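Local coordinates for protein peptidyl-lys metalloendopeptidase (PDB 1G12) that is a zinc-dependent aspzincin endopeptidase from the fungus Grifola frondosa that cleaves peptide bonds preferentially on the amino side of lysine residues, at residues G4-S7 and S8-S11. Numbering follows the deposited sequence.
Sequences GCSS and SEQS
S6 and E9 form the glutamate half of a capping box at the N-terminus of helix 7-33, with S6 as N-cap and E9 three residues on. The carboxylate folds back to the loop after strand 2-3: E9 OE2 accepts the backbone N-H of S6 at 2.9 Å between N and OE2, a nearly straight bond (167° at the hydrogen) that meets the oxygen on its anti side, somewhat out of the carboxylate plane. With CG anti to its carbonyl carbon (chi1 -65°) and the chain extended beyond, the E9 side chain runs back alongside S6, toward the C5-S6 peptide. On the way its CG passes 3.1 Å from S6 OG, and OE2 ends 3.4 Å from C5 CA. The position of the acid, close to the first turn, would probably also suit the positive end of the helix dipole. With an alanine here the S6 N-H would probably lose its acceptor, and the C5-S6 peptide would be held at its carbonyl end by Q10, without the E9 tie.

Q10 makes a second tie to the same loop. Its NE2 gives a hydrogen to C5 O at 2.9 Å, with the oxygen almost in the plane of the Q10 amide, although the donor stands above the carbonyl plane of C5. The two side chains thus hold one peptide group, that between C5 and S6, from both ends: E9 takes its N-H and Q10 its C=O. The disulfide that joins C5 to C75 lies next to it; E9 also touches C75 and W101. Q10 N donates to S6 O and S11 N to S7 O, starting the regular backbone bonding of the helix. S6 OG, set between its backbone N and carbonyl carbon (chi1 65°), shares a hydrogen bond with S8 OG at 3.2 Å.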
# COMPACT_ATOMS: atom_id res chain seq x y z
N GLY A 4 1.01 11.19 -19.84
CA GLY A 4 0.71 12.52 -19.35
C GLY A 4 1.54 12.95 -18.15
O GLY A 4 1.13 13.82 -17.38
N CYS A 5 2.71 12.34 -17.98
CA CYS A 5 3.59 12.67 -16.86
C CYS A 5 4.77 13.52 -17.30
O CYS A 5 5.47 13.17 -18.25
CB CYS A 5 4.11 11.41 -16.18
SG CYS A 5 2.80 10.27 -15.61
N SER A 6 4.98 14.63 -16.60
CA SER A 6 6.09 15.54 -16.90
C SER A 6 7.39 14.87 -16.48
O SER A 6 7.37 13.85 -15.78
CB SER A 6 5.92 16.85 -16.14
OG SER A 6 6.01 16.65 -14.74
N SER A 7 8.52 15.45 -16.87
CA SER A 7 9.82 14.88 -16.52
C SER A 7 9.99 14.74 -15.00
O SER A 7 10.45 13.70 -14.53
CB SER A 7 10.95 15.73 -17.10
OG SER A 7 10.92 17.05 -16.59
N SER A 8 9.60 15.77 -14.25
CA SER A 8 9.71 15.73 -12.80
C SER A 8 8.84 14.63 -12.21
O SER A 8 9.24 13.94 -11.27
CB SER A 8 9.34 17.08 -12.16
OG SER A 8 8.00 17.44 -12.42
N GLU A 9 7.65 14.46 -12.77
CA GLU A 9 6.73 13.43 -12.29
C GLU A 9 7.28 12.03 -12.56
O GLU A 9 7.15 11.14 -11.72
CB GLU A 9 5.35 13.62 -12.92
CG GLU A 9 4.68 14.92 -12.49
CD GLU A 9 3.33 15.17 -13.14
OE1 GLU A 9 2.44 15.70 -12.45
OE2 GLU A 9 3.16 14.85 -14.33
N GLN A 10 7.93 11.86 -13.70
CA GLN A 10 8.52 10.57 -14.06
C GLN A 10 9.65 10.22 -13.10
O GLN A 10 9.78 9.07 -12.67
CB GLN A 10 9.06 10.61 -15.50
CG GLN A 10 7.98 10.79 -16.55
CD GLN A 10 8.53 10.87 -17.96
OE1 GLN A 10 9.51 10.20 -18.30
NE2 GLN A 10 7.91 11.70 -18.79
N SER A 11 10.45 11.23 -12.75
CA SER A 11 11.57 11.04 -11.84
C SER A 11 11.07 10.68 -10.44
O SER A 11 11.64 9.80 -9.79
CB SER A 11 12.42 12.32 -11.78
OG SER A 11 12.91 12.64 -13.07